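Local coordinates for cellulose binding domain-containing protein (Clostridium clariflavum, PDB 4B96) that probably binds cellulose, through this calcium-containing family 3b carbohydrate-binding module of a membrane protein from a biomass-sensing system, at residues A[46-50]-A[51-55]; A[142-146]-A[147-151]; A[106-109]-A[110-114]. All blocks are in the same frame, centred on the assembly; numbering follows the deposited sequence.

Interaction 1: A[46-50]-A[51-55]. With CA (calcium ion), chain E.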
loop_
_atom_site.group_PDB
_atom_site.type_symbol
_atom_site.label_atom_id
_atom_site.label_comp_id
_atom_site.label_asym_id
_atom_site.label_seq_id
_atom_site.Cartn_x
_atom_site.Cartn_y
_atom_site.Cartn_z
ATOM N N PHE A 46 -15.314 -5.623 -2.259
ATOM C CA PHE A 46 -16.482 -5.906 -1.440
ATOM C C PHE A 46 -16.888 -7.370 -1.544
ATOM O O PHE A 46 -16.442 -8.122 -2.448
ATOM C CB PHE A 46 -17.623 -4.954 -1.800
ATOM C CG PHE A 46 -18.185 -5.171 -3.180
ATOM C CD1 PHE A 46 -17.536 -4.648 -4.330
ATOM C CD2 PHE A 46 -19.399 -5.873 -3.356
ATOM C CE1 PHE A 46 -18.060 -4.822 -5.624
ATOM C CE2 PHE A 46 -19.932 -6.049 -4.670
ATOM C CZ PHE A 46 -19.263 -5.559 -5.791
ATOM N N LYS A 47 -17.663 -7.809 -0.563
ATOM C CA LYS A 47 -18.121 -9.202 -0.553
ATOM C C LYS A 47 -19.637 -9.160 -0.745
ATOM O O LYS A 47 -20.342 -8.598 0.078
ATOM C CB LYS A 47 -17.794 -9.828 0.799
ATOM C CG LYS A 47 -18.121 -11.338 0.880
ATOM C CD LYS A 47 -17.659 -11.885 2.259
ATOM C CE LYS A 47 -17.772 -13.425 2.360
ATOM N NZ LYS A 47 -19.171 -13.848 2.263
ATOM N N ASP A 48 -20.158 -9.774 -1.798
ATOM C CA ASP A 48 -21.602 -9.750 -2.001
ATOM C C ASP A 48 -21.944 -10.792 -3.055
ATOM O O ASP A 48 -21.149 -11.064 -3.945
ATOM C CB ASP A 48 -22.033 -8.369 -2.466
ATOM C CG ASP A 48 -23.537 -8.208 -2.427
ATOM O OD1 ASP A 48 -24.082 -8.067 -1.306
ATOM O OD2 ASP A 48 -24.156 -8.242 -3.521
ATOM N N ASP A 49 -23.101 -11.397 -2.945
ATOM C CA ASP A 49 -23.429 -12.530 -3.826
ATOM C C ASP A 49 -24.565 -12.223 -4.821
ATOM O O ASP A 49 -25.114 -13.142 -5.445
ATOM C CB ASP A 49 -23.741 -13.739 -2.960
ATOM C CG ASP A 49 -22.741 -14.900 -3.195
ATOM O OD1 ASP A 49 -22.018 -14.927 -4.244
ATOM O OD2 ASP A 49 -22.730 -15.819 -2.353
ATOM N N TYR A 50 -24.914 -10.934 -4.977
ATOM C CA TYR A 50 -25.917 -10.556 -5.961
ATOM C C TYR A 50 -25.207 -10.313 -7.331
ATOM O O TYR A 50 -24.355 -9.450 -7.436
ATOM C CB TYR A 50 -26.683 -9.272 -5.531
ATOM C CG TYR A 50 -27.909 -9.080 -6.398
ATOM C CD1 TYR A 50 -29.035 -9.880 -6.213
ATOM C CD2 TYR A 50 -27.929 -8.133 -7.409
ATOM C CE1 TYR A 50 -30.141 -9.767 -7.002
ATOM C CE2 TYR A 50 -29.050 -7.973 -8.206
ATOM C CZ TYR A 50 -30.147 -8.801 -8.008
ATOM O OH TYR A 50 -31.245 -8.683 -8.786
ATOM N N LYS A 51 -25.595 -11.032 -8.376
ATOM C CA LYS A 51 -24.870 -10.991 -9.647
ATOM C C LYS A 51 -24.974 -9.636 -10.419
ATOM O O LYS A 51 -23.957 -9.117 -10.918
ATOM C CB LYS A 51 -25.249 -12.169 -10.531
ATOM C CG LYS A 51 -24.682 -12.143 -11.966
ATOM C CD LYS A 51 -23.147 -12.300 -12.027
ATOM C CE LYS A 51 -22.611 -13.566 -11.313
ATOM N NZ LYS A 51 -21.200 -13.323 -10.767
ATOM N N ASN A 52 -26.148 -9.014 -10.414
ATOM C CA ASN A 52 -26.425 -7.826 -11.260
ATOM C C ASN A 52 -26.263 -6.500 -10.487
ATOM O O ASN A 52 -27.205 -6.002 -9.861
ATOM C CB ASN A 52 -27.833 -7.942 -11.795
ATOM C CG ASN A 52 -28.123 -6.920 -12.903
ATOM O OD1 ASN A 52 -27.248 -6.105 -13.259
ATOM N ND2 ASN A 52 -29.343 -6.966 -13.445
ATOM N N ILE A 53 -25.058 -5.954 -10.511
ATOM C CA ILE A 53 -24.752 -4.714 -9.815
ATOM C C ILE A 53 -24.765 -3.530 -10.822
ATOM O O ILE A 53 -24.230 -3.619 -11.920
ATOM C CB ILE A 53 -23.364 -4.824 -9.220
ATOM C CG1 ILE A 53 -23.308 -5.982 -8.218
ATOM C CG2 ILE A 53 -22.942 -3.484 -8.528
ATOM C CD1 ILE A 53 -24.279 -5.822 -7.051
ATOM N N ASN A 54 -25.422 -2.435 -10.473
ATOM C CA ASN A 54 -25.482 -1.275 -11.332
ATOM C C ASN A 54 -24.478 -0.210 -10.830
ATOM O O ASN A 54 -24.177 -0.139 -9.640
ATOM C CB ASN A 54 -26.912 -0.743 -11.373
ATOM C CG ASN A 54 -27.858 -1.715 -12.076
ATOM O OD1 ASN A 54 -27.433 -2.469 -12.953
ATOM N ND2 ASN A 54 -29.109 -1.728 -11.677
ATOM N N PHE A 55 -23.955 0.589 -11.741
ATOM C CA PHE A 55 -22.848 1.490 -11.424
ATOM C C PHE A 55 -23.328 2.894 -11.802
ATOM O O PHE A 55 -23.899 3.081 -12.884
ATOM C CB PHE A 55 -21.674 1.085 -12.319
ATOM C CG PHE A 55 -20.516 2.040 -12.283
ATOM C CD1 PHE A 55 -19.693 2.052 -11.189
ATOM C CD2 PHE A 55 -20.228 2.852 -13.387
ATOM C CE1 PHE A 55 -18.592 2.905 -11.129
ATOM C CE2 PHE A 55 -19.119 3.699 -13.373
ATOM C CZ PHE A 55 -18.285 3.708 -12.219
HETATM CA CA CA E . -20.920 -7.332 1.842
HETATM O O HOH W 1 -23.275 -7.548 1.075
HETATM O O HOH W 2 -30.971 -8.996 -12.189
HETATM O O HOH W 3 -21.319 -5.561 0.319
HETATM O O HOH W 4 -21.707 -9.695 2.584
#

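Interaction 2: A[142-146]-A[147-151]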
loop_
_atom_site.group_PDB
_atom_site.type_symbol
_atom_site.label_atom_id
_atom_site.label_comp_id
_atom_site.label_asym_id
_atom_site.label_seq_id
_atom_site.Cartn_x
_atom_site.Cartn_y
_atom_site.Cartn_z
ATOM N N ASP A 142 -1.620 -1.537 -14.983
ATOM C CA ASP A 142 -1.649 -2.795 -14.269
ATOM C C ASP A 142 -0.551 -3.003 -13.215
ATOM O O ASP A 142 -0.531 -4.067 -12.584
ATOM C CB ASP A 142 -1.692 -3.984 -15.244
ATOM C CG ASP A 142 -2.920 -3.926 -16.180
ATOM O OD1 ASP A 142 -4.064 -3.713 -15.677
ATOM O OD2 ASP A 142 -2.723 -4.063 -17.403
ATOM N N LYS A 143 0.309 -2.002 -12.989
ATOM C CA LYS A 143 1.212 -2.022 -11.822
ATOM C C LYS A 143 0.495 -1.417 -10.568
ATOM O O LYS A 143 -0.128 -0.357 -10.653
ATOM C CB LYS A 143 2.518 -1.275 -12.152
ATOM C CG LYS A 143 3.693 -1.779 -11.368
ATOM C CD LYS A 143 5.022 -1.218 -11.869
ATOM C CE LYS A 143 5.052 -0.954 -13.397
ATOM N NZ LYS A 143 6.381 -0.371 -13.856
ATOM N N LEU A 144 0.573 -2.081 -9.406
ATOM C CA LEU A 144 -0.152 -1.623 -8.219
ATOM C C LEU A 144 0.623 -0.434 -7.653
ATOM O O LEU A 144 1.812 -0.572 -7.349
ATOM C CB LEU A 144 -0.178 -2.756 -7.163
ATOM C CG LEU A 144 -0.760 -2.365 -5.799
ATOM C CD1 LEU A 144 -2.245 -1.871 -5.898
ATOM C CD2 LEU A 144 -0.680 -3.641 -4.894
ATOM N N VAL A 145 0.011 0.751 -7.578
ATOM C CA VAL A 145 0.754 1.951 -7.176
ATOM C C VAL A 145 0.231 2.557 -5.876
ATOM O O VAL A 145 0.791 3.537 -5.391
ATOM C CB VAL A 145 0.802 3.045 -8.276
ATOM C CG1 VAL A 145 1.488 2.503 -9.514
ATOM C CG2 VAL A 145 -0.652 3.557 -8.585
ATOM N N TRP A 146 -0.821 1.954 -5.305
ATOM C CA TRP A 146 -1.416 2.497 -4.096
ATOM C C TRP A 146 -2.313 1.436 -3.526
ATOM O O TRP A 146 -3.083 0.809 -4.269
ATOM C CB TRP A 146 -2.320 3.736 -4.407
ATOM C CG TRP A 146 -3.046 4.184 -3.153
ATOM C CD1 TRP A 146 -4.319 3.741 -2.704
ATOM C CD2 TRP A 146 -2.552 5.054 -2.133
ATOM N NE1 TRP A 146 -4.584 4.299 -1.469
ATOM C CE2 TRP A 146 -3.536 5.109 -1.109
ATOM C CE3 TRP A 146 -1.379 5.834 -1.991
ATOM C CZ2 TRP A 146 -3.386 5.911 0.029
ATOM C CZ3 TRP A 146 -1.208 6.598 -0.822
ATOM C CH2 TRP A 146 -2.224 6.652 0.162
ATOM N N GLY A 147 -2.238 1.243 -2.215
ATOM C CA GLY A 147 -3.234 0.436 -1.536
ATOM C C GLY A 147 -2.840 -1.013 -1.281
ATOM O O GLY A 147 -1.797 -1.476 -1.758
ATOM N N ILE A 148 -3.689 -1.727 -0.543
ATOM C CA ILE A 148 -3.428 -3.120 -0.152
ATOM C C ILE A 148 -4.560 -3.991 -0.652
ATOM O O ILE A 148 -5.756 -3.758 -0.336
ATOM C CB ILE A 148 -3.333 -3.211 1.392
ATOM C CG1 ILE A 148 -2.219 -2.263 1.906
ATOM C CG2 ILE A 148 -3.076 -4.679 1.854
ATOM C CD1 ILE A 148 -2.311 -1.950 3.413
ATOM N N GLU A 149 -4.233 -5.011 -1.461
ATOM C CA GLU A 149 -5.265 -5.967 -1.903
ATOM C C GLU A 149 -5.684 -6.869 -0.720
ATOM O O GLU A 149 -4.884 -7.131 0.160
ATOM C CB GLU A 149 -4.735 -6.851 -3.075
ATOM C CG GLU A 149 -4.329 -5.951 -4.286
ATOM C CD GLU A 149 -3.731 -6.736 -5.493
ATOM O OE1 GLU A 149 -2.964 -7.677 -5.249
ATOM O OE2 GLU A 149 -3.993 -6.370 -6.676
ATOM N N PRO A 150 -6.941 -7.367 -0.718
ATOM C CA PRO A 150 -7.430 -8.231 0.375
ATOM C C PRO A 150 -6.517 -9.453 0.620
ATOM O O PRO A 150 -6.002 -10.026 -0.339
ATOM C CB PRO A 150 -8.786 -8.711 -0.126
ATOM C CG PRO A 150 -9.270 -7.616 -1.073
ATOM C CD PRO A 150 -7.987 -7.075 -1.724
ATOM N N TYR A 151 -6.337 -9.837 1.887
ATOM C CA TYR A 151 -5.598 -11.045 2.205
ATOM C C TYR A 151 -6.196 -11.630 3.469
ATOM O O TYR A 151 -5.851 -12.737 3.853
ATOM C CB TYR A 151 -4.160 -10.696 2.434
ATOM C CG TYR A 151 -3.851 -9.803 3.653
ATOM C CD1 TYR A 151 -3.588 -10.373 4.914
ATOM C CD2 TYR A 151 -3.773 -8.416 3.514
ATOM C CE1 TYR A 151 -3.279 -9.562 6.024
ATOM C CE2 TYR A 151 -3.506 -7.589 4.608
ATOM C CZ TYR A 151 -3.229 -8.168 5.847
ATOM O OH TYR A 151 -2.922 -7.347 6.918
ATOM O OXT TYR A 151 -7.052 -10.990 4.112
#

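Interaction 3: A[106-109]-A[110-114]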
loop_
_atom_site.group_PDB
_atom_site.type_symbol
_atom_site.label_atom_id
_atom_site.label_comp_id
_atom_site.label_asym_id
_atom_site.label_seq_id
_atom_site.Cartn_x
_atom_site.Cartn_y
_atom_site.Cartn_z
ATOM N N ALA A 106 -21.778 5.463 -6.999
ATOM C CA ALA A 106 -22.320 4.397 -6.197
ATOM C C ALA A 106 -22.367 3.099 -7.004
ATOM O O ALA A 106 -22.359 3.111 -8.262
ATOM C CB ALA A 106 -23.765 4.794 -5.739
ATOM N N ILE A 107 -22.462 1.974 -6.292
ATOM C CA ILE A 107 -23.044 0.775 -6.906
ATOM C C ILE A 107 -24.283 0.321 -6.092
ATOM O O ILE A 107 -24.350 0.556 -4.878
ATOM C CB ILE A 107 -22.028 -0.404 -6.937
ATOM C CG1 ILE A 107 -21.458 -0.676 -5.538
ATOM C CG2 ILE A 107 -20.951 -0.138 -7.988
ATOM C CD1 ILE A 107 -20.554 -1.942 -5.458
ATOM N N THR A 108 -25.240 -0.309 -6.761
ATOM C CA THR A 108 -26.493 -0.730 -6.132
ATOM C C THR A 108 -26.782 -2.098 -6.730
ATOM O O THR A 108 -26.299 -2.405 -7.819
ATOM C CB THR A 108 -27.640 0.267 -6.525
ATOM O OG1 THR A 108 -27.651 0.436 -7.965
ATOM C CG2 THR A 108 -27.392 1.653 -5.885
ATOM N N ARG A 109 -27.556 -2.916 -6.035
ATOM C CA ARG A 109 -28.071 -4.142 -6.625
ATOM C C ARG A 109 -29.217 -3.738 -7.539
ATOM O O ARG A 109 -30.049 -2.866 -7.190
ATOM C CB ARG A 109 -28.625 -5.090 -5.551
ATOM C CG ARG A 109 -27.551 -5.573 -4.581
ATOM C CD ARG A 109 -28.257 -6.488 -3.597
ATOM N NE ARG A 109 -27.290 -7.225 -2.795
ATOM C CZ ARG A 109 -27.653 -8.208 -1.960
ATOM N NH1 ARG A 109 -28.953 -8.506 -1.804
ATOM N NH2 ARG A 109 -26.718 -8.894 -1.270
ATOM N N ASP A 110 -29.302 -4.396 -8.687
ATOM C CA ASP A 110 -30.362 -4.098 -9.636
ATOM C C ASP A 110 -31.740 -4.308 -9.026
ATOM O O ASP A 110 -32.713 -3.675 -9.462
ATOM C CB ASP A 110 -30.242 -5.000 -10.854
ATOM C CG ASP A 110 -31.204 -4.606 -11.959
ATOM O OD1 ASP A 110 -31.071 -3.512 -12.554
ATOM O OD2 ASP A 110 -32.101 -5.393 -12.234
ATOM N N ASP A 111 -31.869 -5.188 -8.035
ATOM C CA ASP A 111 -33.192 -5.273 -7.399
ATOM C C ASP A 111 -33.391 -4.336 -6.199
ATOM O O ASP A 111 -34.397 -4.435 -5.517
ATOM C CB ASP A 111 -33.520 -6.705 -6.985
ATOM C CG ASP A 111 -32.621 -7.212 -5.834
ATOM O OD1 ASP A 111 -31.676 -6.503 -5.391
ATOM O OD2 ASP A 111 -32.924 -8.323 -5.350
ATOM N N TRP A 112 -32.417 -3.469 -5.918
ATOM C CA TRP A 112 -32.552 -2.496 -4.833
ATOM C C TRP A 112 -32.629 -3.124 -3.437
ATOM O O TRP A 112 -32.992 -2.457 -2.481
ATOM C CB TRP A 112 -33.771 -1.601 -5.072
ATOM C CG TRP A 112 -33.583 -0.722 -6.242
ATOM C CD1 TRP A 112 -34.120 -0.864 -7.516
ATOM C CD2 TRP A 112 -32.758 0.440 -6.277
ATOM N NE1 TRP A 112 -33.672 0.162 -8.327
ATOM C CE2 TRP A 112 -32.835 0.972 -7.597
ATOM C CE3 TRP A 112 -31.955 1.083 -5.318
ATOM C CZ2 TRP A 112 -32.150 2.133 -7.980
ATOM C CZ3 TRP A 112 -31.276 2.230 -5.697
ATOM C CH2 TRP A 112 -31.384 2.753 -7.027
ATOM N N THR A 113 -32.215 -4.371 -3.295
ATOM C CA THR A 113 -32.083 -4.941 -1.960
ATOM C C THR A 113 -30.733 -4.470 -1.356
ATOM O O THR A 113 -29.862 -3.970 -2.068
ATOM C CB THR A 113 -32.270 -6.477 -1.952
ATOM O OG1 THR A 113 -31.273 -7.120 -2.771
ATOM C CG2 THR A 113 -33.706 -6.822 -2.417
ATOM N N GLU A 114 -30.605 -4.577 -0.035
ATOM C CA GLU A 114 -29.485 -3.974 0.697
ATOM C C GLU A 114 -28.215 -4.816 0.683
ATOM O O GLU A 114 -28.263 -6.056 0.779
ATOM C CB GLU A 114 -29.879 -3.761 2.169
ATOM C CG GLU A 114 -30.801 -2.544 2.389
ATOM C CD GLU A 114 -31.192 -2.356 3.878
ATOM O OE1 GLU A 114 -31.257 -3.367 4.633
ATOM O OE2 GLU A 114 -31.417 -1.202 4.272
HETATM O O HOH W 5 -29.102 -2.081 -3.820
#

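Interaction 1: A[46-50]-A[51-55]
The ring of Tyr-50 and the side-chain amide of Asn-52 lie side by side with their planes nearly parallel, 4° apart, and point the same way. Both residues hold CG anti to the backbone N, and these like torsions (chi1 -167° and -168°) send the two flat groups off the turn in the same direction. The phenol edge does the touching: CE2 of Tyr-50 comes within 3.2 Å of the backbone O of Asn-52, in the plane of the ring, and lies 3.8 Å from Asn-52 CB. A water accepts from Asn-52 ND2 and reaches Tyr-50 OH by a weak bond, spanning the two polar ends. CD1 of Ile-53 comes to 3.6 Å from the carbonyl O of Tyr-50 and lies near the plane of the Tyr-50 ring, at its edge. The bend carries the chain from strand 40-47 to strand 53-60, that is, from one sheet of the CBM3 beta-sandwich to the other. An Asx turn starts it: Tyr-50 N donates to Asp-48 OD2 at 3.2 Å, approaching from above the carboxylate plane. The second oxygen of Asp-48, OD1, pairs with Arg-109 and takes a hydrogen bond from a water that is itself a calcium ligand, making Asp-48 a second-shell residue. Lys-47 O binds the calcium ion directly at 2.2 Å, with Asn-116, Asp-119, Asp-120 and three waters completing the site.

Interaction 2: A[142-146]-A[147-151]
Leu-144 and Trp-146 meet Gly-147 with side chains that leave the backbone in largely opposed directions, one reaching the glycine carbonyl and the other its amide and alpha carbon. Trp-146 keeps CG anti to the backbone N and beside its own carbonyl carbon (chi1 174°), which lays one face of the indole along the next peptide. Gly-147 N therefore sits over that face, 3.2 Å from Trp-146 CG. Just beyond, Gly-147 CA forms an off-centre CH-pi contact with the five-membered ring, 4.1 Å from its centroid. The rim of the indole is held too, since NE1 donates to the backbone O of Trp-133. Leu-144 brings its branched end to the bend instead: CD2 lies 4.0 Å from Gly-147 O and 4.4 Å from Glu-149 CG, so the aliphatic part of the glutamate continues the apolar surface while its carboxylate reaches Tyr-139 OH. Gly-147 itself adopts a positive phi of 98°, where a beta carbon would press on the preceding carbonyl oxygen. Further on, Ile-148 packs on Val-145 of the second subunit, and Tyr-151 OH is hydrogen-bonded to Ile-4 N of that subunit. In strand 143-146, an outermost strand of its sheet within the chain, Val-145 and Trp-146 both face Val-138, a classic beta bulge that turns the two consecutive side chains to roughly the same side, where both touch strand 5-9.

Interaction 3: A[106-109]-A[110-114]
Arg-109 runs its whole side chain past Asp-111, Thr-113 and Glu-114, with Thr-113 met more than once. CB lies 3.4 Å from Asp-111 OD1. With CG beside the backbone N (chi1 -64°) and the chain extended from there to NE, CG passes the carbonyl O of Thr-113 and CD comes within 3.2 Å of Thr-113 OG1. NE packs beside CB of Tyr-50. At the tip, the flat guanidinium uses face and edge together: Glu-114 O stands 3.5 Å above its centre, while NH1 donates in plane to Thr-113 OG1 (2.9 Å, 162°). NH2 forms a salt bridge with Asp-48. The hydroxyl that receives NH1 is itself fixed, because Thr-113 OG1 donates to Asp-111 OD1 at 2.7 Å. Thr-113 N reaches the same oxygen from the same face of the carboxylate, closing an Asx turn. It overlaps a type I turn from Arg-109 to Trp-112, closed by Trp-112 N to Arg-109 O at 2.8 Å. Strand 100-109 ends here, between strands 53-60 and 20-29, with the loop continuing to strand 115-116 near the calcium site.

Interactions 1 and 3 are surface contacts at the ends of neighbouring strands, 53-60 and 100-109, with centres about 8 Å apart; a salt bridge joins the two, and Asn-54 probably hydrogen-bonds to Asp-110. Their chemistry differs: interaction 3 is polar and alone has hydrogen bonds across its segments, whereas interaction 1 mixes ring-edge packing with an Asx turn and a calcium ligand. Interaction 2 is partly buried and mainly apolar; its centre lies about 26 Å from that of interaction 3, on the opposite side of the chain's centre. It shares a sheet with 46-50, through strand 40-47, but lies away from the metal, and residues of the same stretch (Val-145, Ile-148, Tyr-151) touch the second subunit.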